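Local coordinates for arginine N-methyltransferase, putative (Trypanosoma brucei brucei, PDB 4LWP), which probably transfers methyl groups from S-adenosyl-L-methionine to arginine side chains of proteins, perhaps including histones, as other members of the protein arginine methyltransferase family do, at residues L34-R39 against P315-K320; K56-V61 against V138-W143; Y147-G152 against A184-A189. All coordinates share one frame; numbering follows the deposited sequence.

Contact 1: residues L34-R39 against P315-K320; sequences LEDAQR and PSTHWK. With SAH (S-adenosyl-L-homocysteine), chain I.
The imidazole of His318 turns its edge to Asp36: OD2 lies almost in the ring plane, and the carboxylate stands nearly perpendicular to it (84°). Trp319 CG lies off one face of this ring and His318 CE1 3.1 Å above one face of the Trp319 indole, both toward the rim. This Thr317-His318-Trp319 turn is the THW loop of protein arginine methyltransferases, here joined to the corner between helices 26-35 and 37-49. His318 ND1 reaches the anti lone pair of Asp36 OD2 at 2.7 Å; His318 N meets OD2 from above the carboxylate plane at 2.9 Å, nearly straight (173°). A chi1 of 76° sets the ring between the backbone N and carbonyl carbon of His318, which lets ND1 and N meet the same oxygen. OD1 caps helix 37-49 by accepting from Arg39 N. Arg39 crosses the Trp319 side chain at about a right angle, its CG 3.8 Å from CH2; Trp319 NE1 is held by Met144 O. Farther out, Gln38 CD packs on Pro315 CB at 3.6 Å. The guanidinium meets the S-adenosyl-L-homocysteine carboxylate edge-on, with Glu142 as a second partner of NH1: Arg39 NH1 to OXT at 2.8 Å, and NH2 to O at 2.8 Å.

Contact 2: residues K56-V61 against V138-W143; sequences KVVVDV and VLLSEW
Val58 and Val138 lie side by side and point the same way, CG2 of the first 4.2 Å from CB of the second, and Val59 and Leu139 repeat this arrangement on the face that carries Val61 and Ser141. Leu139 and Leu140 also reach diagonally to residues out of register. With its CG anti to the backbone N (chi1 -171°), Leu139 leans toward the neighbouring strand and brings CD1 to 3.5 Å from Val59 CG1; its approach to Val61 CG2 is short and perhaps imprecise. Leu140 slants back instead, its CD1 meeting Val58 CG1 at 3.9 Å. The strands run parallel, 24° apart in direction, as neighbours in the central sheet of the Rossmann-like methyltransferase fold. Helix 67-74 packs on the face carrying Val58, Asp60 and Leu140, whereas helix 154-170 packs against Val61 and Ser141. Backbone bonds link the two: Val59 N to Val138 O at 2.8 Å, Leu140 N to Val59 O at 2.6 Å, and Val61 N to Leu140 O at 2.8 Å. At the C-terminal end the pairing passes to a side chain, for Ser141 OG donates to Val61 O at 3.0 Å, tilted 19° from the carbonyl plane. Asp60 turns its OD2 to Ser69 OG.

Contact 3: residues Y147-G152 against A184-A189; sequences YLFHEG and ATVFVA
Leu148 points its CD1 at strand 184-189, where the methyl sits 3.6 Å from Ala184 CB and 3.7 Å from Val186 CG2. The leucine belongs to the double-E loop of the arginine methyltransferases, whose second glutamate is Glu151; the strand is part of the long strand 178-191 that leads into the beta-barrel domain. Val186 CG2 is the shared target, since Phe149 CE2 approaches it too at 3.8 Å, the ring oblique to the methyl, and Tyr147 O lies 3.9 Å from it. Leu148 CB lies over one face of the Phe149 ring, offset toward its rim. A positive phi at both Tyr147 and Leu148 turns the chain sharply here, and with Leu148 CG beside the backbone N (chi1 -74°) the isobutyl group is directed onto the strand. Around these side chains stand Phe299 and Trp143 against Leu148, and Leu250 and Leu260 against Phe149. Phe149 and His150 both face Phe146 in the geometry of a classic beta bulge. A type II turn from Phe149 to Gly152 then carries Glu151 away from the strand, closed by a weak bond from Gly152 N to Phe149 O at 3.4 Å.

Along the chain, contact 1 closes a loop of some 275 residues, and contacts 2 and 3 follow one another inside it. Contact 2 lies in the cofactor-binding sheet; contact 3 shares that sheet through strand 178-191, the neighbour of strand 136-141, and reaches toward the barrel. Their centres are about 21 Å apart, yet Trp143 bridges them by packing on Leu148 and Ala184. Contacts 1 and 2, centred about 20 Å apart, meet at Glu142 beside the bound S-adenosyl-L-homocysteine, through its salt bridge to Arg39 and its packing on Trp319. Contacts 1 and 3, with centres about 15 Å apart, come no nearer than about 6 Å between nearest atoms; contact 3 packs the far end of the double-E loop on strand 178-191.

Contact 1: residues L34-R39 against P315-K320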
# COMPACT_ATOMS: atom_id res chain seq x y z
N LEU A 34 12.73 9.96 2.66
CA LEU A 34 14.06 9.67 3.19
C LEU A 34 14.57 8.30 2.77
O LEU A 34 15.78 8.08 2.74
CB LEU A 34 14.05 9.75 4.71
CG LEU A 34 13.78 11.12 5.32
CD1 LEU A 34 13.54 10.96 6.81
CD2 LEU A 34 14.97 12.02 5.04
N GLU A 35 13.65 7.39 2.43
CA GLU A 35 14.01 6.04 2.00
C GLU A 35 14.33 6.02 0.51
O GLU A 35 14.87 5.04 -0.01
CB GLU A 35 12.86 5.06 2.31
CG GLU A 35 12.74 4.70 3.79
CD GLU A 35 11.59 3.74 4.12
OE1 GLU A 35 10.55 3.78 3.42
OE2 GLU A 35 11.73 2.97 5.11
N ASP A 36 14.00 7.11 -0.17
CA ASP A 36 14.29 7.25 -1.59
C ASP A 36 15.78 7.52 -1.80
O ASP A 36 16.22 8.68 -1.83
CB ASP A 36 13.44 8.38 -2.15
CG ASP A 36 13.44 8.43 -3.66
OD1 ASP A 36 14.43 7.99 -4.29
OD2 ASP A 36 12.45 8.94 -4.23
N ALA A 37 16.55 6.45 -1.97
CA ALA A 37 18.00 6.56 -2.02
C ALA A 37 18.47 7.44 -3.17
O ALA A 37 19.43 8.19 -3.00
CB ALA A 37 18.64 5.17 -2.12
N GLN A 38 17.81 7.35 -4.32
CA GLN A 38 18.20 8.19 -5.46
C GLN A 38 18.03 9.66 -5.11
O GLN A 38 18.90 10.48 -5.40
CB GLN A 38 17.38 7.85 -6.71
CG GLN A 38 17.58 6.40 -7.19
CD GLN A 38 19.02 6.14 -7.62
OE1 GLN A 38 19.54 6.80 -8.53
NE2 GLN A 38 19.66 5.17 -6.97
N ARG A 39 16.89 9.98 -4.52
CA ARG A 39 16.60 11.34 -4.09
C ARG A 39 17.63 11.80 -3.07
O ARG A 39 18.25 12.85 -3.23
CB ARG A 39 15.20 11.40 -3.49
CG ARG A 39 14.69 12.79 -3.22
CD ARG A 39 13.44 12.78 -2.34
NE ARG A 39 13.79 12.68 -0.92
CZ ARG A 39 13.79 13.71 -0.07
NH1 ARG A 39 13.43 14.93 -0.50
NH2 ARG A 39 14.14 13.53 1.20
N PRO A 315 16.78 3.97 -11.66
CA PRO A 315 16.28 3.30 -10.45
C PRO A 315 15.00 3.94 -9.95
O PRO A 315 14.83 5.15 -10.04
CB PRO A 315 17.42 3.50 -9.45
CG PRO A 315 18.64 3.67 -10.28
CD PRO A 315 18.19 4.39 -11.52
N SER A 316 14.12 3.10 -9.43
CA SER A 316 12.81 3.54 -8.96
C SER A 316 12.96 4.70 -7.94
O SER A 316 13.96 4.80 -7.23
CB SER A 316 12.07 2.35 -8.34
OG SER A 316 10.69 2.63 -8.20
N THR A 317 11.98 5.60 -7.92
CA THR A 317 11.93 6.70 -6.94
C THR A 317 10.49 6.79 -6.46
O THR A 317 9.62 6.16 -7.04
CB THR A 317 12.34 8.07 -7.54
OG1 THR A 317 11.27 8.54 -8.38
CG2 THR A 317 13.64 7.96 -8.34
N HIS A 318 10.23 7.59 -5.42
CA HIS A 318 8.88 7.69 -4.87
C HIS A 318 7.94 8.41 -5.83
O HIS A 318 6.73 8.30 -5.70
CB HIS A 318 8.89 8.38 -3.50
CG HIS A 318 9.07 9.86 -3.55
ND1 HIS A 318 10.30 10.46 -3.71
CD2 HIS A 318 8.17 10.87 -3.45
CE1 HIS A 318 10.15 11.77 -3.70
NE2 HIS A 318 8.86 12.05 -3.55
N TRP A 319 8.50 9.14 -6.80
CA TRP A 319 7.69 9.77 -7.86
C TRP A 319 7.11 8.78 -8.89
O TRP A 319 6.09 9.07 -9.52
CB TRP A 319 8.53 10.82 -8.61
CG TRP A 319 8.80 12.09 -7.84
CD1 TRP A 319 7.95 13.15 -7.66
CD2 TRP A 319 10.02 12.45 -7.16
NE1 TRP A 319 8.55 14.13 -6.91
CE2 TRP A 319 9.82 13.73 -6.59
CE3 TRP A 319 11.25 11.81 -6.99
CZ2 TRP A 319 10.82 14.38 -5.86
CZ3 TRP A 319 12.23 12.45 -6.26
CH2 TRP A 319 12.02 13.73 -5.70
N LYS A 320 7.74 7.62 -9.07
CA LYS A 320 7.36 6.70 -10.16
C LYS A 320 7.36 7.44 -11.52
O LYS A 320 8.25 8.24 -11.77
CB LYS A 320 5.99 6.07 -9.87
CG LYS A 320 5.94 5.39 -8.51
CD LYS A 320 4.52 5.10 -8.06
CE LYS A 320 4.49 4.35 -6.73
NZ LYS A 320 4.89 2.92 -6.87
N SAH I . 13.18 19.20 2.45
CA SAH I . 12.65 17.96 2.98
CB SAH I . 11.13 17.89 2.81
CG SAH I . 10.54 18.37 1.49
SD SAH I . 8.77 17.98 1.43
C SAH I . 13.33 16.80 2.28
O SAH I . 13.28 15.66 2.76
OXT SAH I . 13.96 17.01 1.23
C5' SAH I . 8.34 19.73 1.30
C4' SAH I . 8.02 20.40 2.65
O4' SAH I . 7.74 21.76 2.40
C3' SAH I . 6.84 19.85 3.44
O3' SAH I . 7.28 19.53 4.74
C2' SAH I . 5.85 21.02 3.52
O2' SAH I . 5.28 21.18 4.79
C1' SAH I . 6.74 22.22 3.27
N9 SAH I . 6.11 23.34 2.56
C8 SAH I . 5.35 23.28 1.43
N7 SAH I . 5.01 24.53 1.09
C5 SAH I . 5.57 25.39 1.98
C6 SAH I . 5.54 26.78 2.08
N6 SAH I . 4.85 27.50 1.18
N1 SAH I . 6.21 27.39 3.12
C2 SAH I . 6.92 26.63 4.04
N3 SAH I . 6.94 25.25 3.94
C4 SAH I . 6.28 24.65 2.92

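Contact 2: residues K56-V61 against V138-W143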
# COMPACT_ATOMS: atom_id res chain seq x y z
N LYS A 56 29.23 30.26 4.08
CA LYS A 56 28.18 31.12 3.51
C LYS A 56 26.80 30.81 4.12
O LYS A 56 26.67 29.87 4.93
CB LYS A 56 28.16 30.97 1.99
CG LYS A 56 29.54 31.15 1.37
CD LYS A 56 29.52 31.15 -0.15
N VAL A 57 25.79 31.60 3.79
CA VAL A 57 24.46 31.43 4.37
C VAL A 57 23.49 30.70 3.43
O VAL A 57 23.33 31.07 2.26
CB VAL A 57 23.85 32.78 4.75
CG1 VAL A 57 22.43 32.59 5.24
CG2 VAL A 57 24.71 33.45 5.80
N VAL A 58 22.85 29.68 3.98
CA VAL A 58 21.97 28.79 3.23
C VAL A 58 20.52 28.94 3.68
O VAL A 58 20.24 29.05 4.88
CB VAL A 58 22.39 27.31 3.41
CG1 VAL A 58 21.38 26.35 2.74
CG2 VAL A 58 23.82 27.09 2.89
N VAL A 59 19.59 28.92 2.72
CA VAL A 59 18.17 28.82 3.03
C VAL A 59 17.63 27.48 2.51
O VAL A 59 17.90 27.08 1.36
CB VAL A 59 17.36 29.98 2.43
CG1 VAL A 59 15.87 29.74 2.60
CG2 VAL A 59 17.76 31.30 3.07
N ASP A 60 16.92 26.77 3.38
CA ASP A 60 16.24 25.53 3.02
C ASP A 60 14.73 25.78 3.00
O ASP A 60 14.11 26.02 4.04
CB ASP A 60 16.63 24.40 3.99
CG ASP A 60 16.05 23.05 3.61
OD1 ASP A 60 15.37 22.92 2.55
OD2 ASP A 60 16.27 22.08 4.40
N VAL A 61 14.15 25.77 1.80
CA VAL A 61 12.73 26.06 1.62
C VAL A 61 11.90 24.78 1.61
O VAL A 61 12.00 23.98 0.68
CB VAL A 61 12.47 26.83 0.31
CG1 VAL A 61 10.98 27.11 0.12
CG2 VAL A 61 13.21 28.09 0.30
N VAL A 138 22.94 30.40 -1.03
CA VAL A 138 22.36 29.19 -1.56
C VAL A 138 20.93 28.96 -1.09
O VAL A 138 20.60 29.15 0.09
CB VAL A 138 23.21 27.94 -1.17
CG1 VAL A 138 22.50 26.61 -1.53
CG2 VAL A 138 24.60 28.02 -1.81
N LEU A 139 20.09 28.55 -2.03
CA LEU A 139 18.71 28.20 -1.75
C LEU A 139 18.51 26.71 -2.04
O LEU A 139 18.60 26.27 -3.18
CB LEU A 139 17.77 29.05 -2.61
CG LEU A 139 16.28 28.96 -2.31
CD1 LEU A 139 16.17 29.02 -0.84
CD2 LEU A 139 15.53 30.14 -2.88
N LEU A 140 18.31 25.92 -0.98
CA LEU A 140 18.04 24.48 -1.09
C LEU A 140 16.57 24.18 -1.01
O LEU A 140 15.87 24.70 -0.13
CB LEU A 140 18.74 23.69 0.02
CG LEU A 140 20.25 23.64 0.01
CD1 LEU A 140 20.74 22.82 1.18
CD2 LEU A 140 20.66 22.97 -1.27
N SER A 141 16.11 23.26 -1.84
CA SER A 141 14.71 22.92 -1.84
C SER A 141 14.47 21.63 -2.58
O SER A 141 15.18 21.29 -3.54
CB SER A 141 13.88 24.04 -2.46
OG SER A 141 12.51 23.78 -2.22
N GLU A 142 13.47 20.91 -2.11
CA GLU A 142 13.01 19.73 -2.81
C GLU A 142 11.53 19.89 -3.06
O GLU A 142 10.69 19.51 -2.23
CB GLU A 142 13.35 18.48 -2.01
CG GLU A 142 13.45 17.24 -2.86
CD GLU A 142 12.11 16.74 -3.28
OE1 GLU A 142 11.58 17.25 -4.30
OE2 GLU A 142 11.58 15.86 -2.57
N TRP A 143 11.22 20.47 -4.21
CA TRP A 143 9.91 21.00 -4.51
C TRP A 143 9.17 20.19 -5.55
O TRP A 143 8.04 20.51 -5.89
CB TRP A 143 10.04 22.44 -5.01
CG TRP A 143 11.07 22.57 -6.10
CD1 TRP A 143 12.40 22.89 -5.94
CD2 TRP A 143 10.88 22.34 -7.50
NE1 TRP A 143 13.02 22.89 -7.17
CE2 TRP A 143 12.12 22.56 -8.13
CE3 TRP A 143 9.77 22.01 -8.28
CZ2 TRP A 143 12.28 22.45 -9.51
CZ3 TRP A 143 9.92 21.90 -9.64
CH2 TRP A 143 11.18 22.11 -10.25

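Contact 3: residues Y147-G152 against A184-A189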
# COMPACT_ATOMS: atom_id res chain seq x y z
N TYR A 147 5.64 14.90 -12.53
CA TYR A 147 6.21 15.69 -13.63
C TYR A 147 6.56 17.12 -13.23
O TYR A 147 6.20 18.07 -13.95
CB TYR A 147 5.29 15.71 -14.86
CG TYR A 147 3.83 15.94 -14.62
CD1 TYR A 147 3.00 14.90 -14.21
CD2 TYR A 147 3.26 17.18 -14.85
CE1 TYR A 147 1.64 15.10 -14.00
CE2 TYR A 147 1.90 17.39 -14.66
CZ TYR A 147 1.10 16.34 -14.23
OH TYR A 147 -0.25 16.55 -14.03
N LEU A 148 7.28 17.25 -12.12
CA LEU A 148 7.77 18.52 -11.60
C LEU A 148 6.73 19.48 -11.07
O LEU A 148 7.01 20.26 -10.16
CB LEU A 148 8.45 19.36 -12.70
CG LEU A 148 9.82 19.02 -13.26
CD1 LEU A 148 10.30 20.14 -14.22
CD2 LEU A 148 10.80 18.77 -12.11
N PHE A 149 5.54 19.42 -11.53
CA PHE A 149 4.57 20.51 -11.39
C PHE A 149 3.36 20.11 -10.52
O PHE A 149 2.91 20.92 -9.71
CB PHE A 149 4.04 21.06 -12.71
CG PHE A 149 5.12 21.64 -13.58
CD1 PHE A 149 5.72 22.86 -13.25
CD2 PHE A 149 5.54 20.97 -14.73
CE1 PHE A 149 6.72 23.40 -14.05
CE2 PHE A 149 6.54 21.50 -15.54
CZ PHE A 149 7.13 22.71 -15.20
N HIS A 150 2.85 18.89 -10.67
CA HIS A 150 1.61 18.50 -10.02
C HIS A 150 1.83 18.06 -8.59
O HIS A 150 2.49 17.06 -8.33
CB HIS A 150 0.91 17.37 -10.81
CG HIS A 150 -0.43 17.01 -10.26
ND1 HIS A 150 -1.51 17.87 -10.30
CD2 HIS A 150 -0.88 15.87 -9.66
CE1 HIS A 150 -2.56 17.28 -9.75
NE2 HIS A 150 -2.20 16.07 -9.36
N GLU A 151 1.22 18.81 -7.67
CA GLU A 151 1.41 18.64 -6.23
C GLU A 151 2.82 18.99 -5.80
O GLU A 151 3.31 18.45 -4.83
CB GLU A 151 1.06 17.21 -5.79
CG GLU A 151 -0.34 16.85 -6.17
CD GLU A 151 -0.74 15.52 -5.63
OE1 GLU A 151 0.04 14.93 -4.85
OE2 GLU A 151 -1.85 15.07 -5.98
N GLY A 152 3.46 19.89 -6.54
CA GLY A 152 4.76 20.40 -6.16
C GLY A 152 4.60 21.74 -5.46
O GLY A 152 3.47 22.18 -5.22
N ALA A 184 15.81 21.88 -14.32
CA ALA A 184 14.83 20.81 -14.34
C ALA A 184 14.32 20.60 -15.75
O ALA A 184 14.15 21.57 -16.50
CB ALA A 184 13.68 21.13 -13.40
N THR A 185 14.08 19.34 -16.11
CA THR A 185 13.55 19.01 -17.43
C THR A 185 12.38 18.02 -17.32
O THR A 185 12.46 17.06 -16.55
CB THR A 185 14.64 18.39 -18.31
OG1 THR A 185 15.73 19.30 -18.39
CG2 THR A 185 14.11 18.10 -19.70
N VAL A 186 11.32 18.24 -18.09
CA VAL A 186 10.23 17.25 -18.25
C VAL A 186 10.44 16.38 -19.51
O VAL A 186 10.62 16.94 -20.58
CB VAL A 186 8.85 17.95 -18.34
CG1 VAL A 186 7.76 17.01 -18.84
CG2 VAL A 186 8.47 18.63 -17.01
N PHE A 187 10.43 15.05 -19.39
CA PHE A 187 10.56 14.16 -20.56
C PHE A 187 9.25 13.41 -20.86
O PHE A 187 8.49 13.08 -19.95
CB PHE A 187 11.69 13.14 -20.35
CG PHE A 187 13.06 13.75 -20.23
CD1 PHE A 187 13.83 14.02 -21.36
CD2 PHE A 187 13.59 14.04 -18.99
CE1 PHE A 187 15.08 14.58 -21.24
CE2 PHE A 187 14.85 14.59 -18.87
CZ PHE A 187 15.60 14.87 -20.00
N VAL A 188 9.02 13.11 -22.14
CA VAL A 188 7.81 12.44 -22.60
C VAL A 188 8.17 11.30 -23.55
O VAL A 188 9.11 11.45 -24.33
CB VAL A 188 6.88 13.40 -23.37
CG1 VAL A 188 5.57 12.71 -23.74
CG2 VAL A 188 6.61 14.61 -22.55
N ALA A 189 7.44 10.18 -23.51
CA ALA A 189 7.67 9.10 -24.48
C ALA A 189 6.38 8.36 -24.76
O ALA A 189 5.58 8.15 -23.85
CB ALA A 189 8.75 8.13 -23.97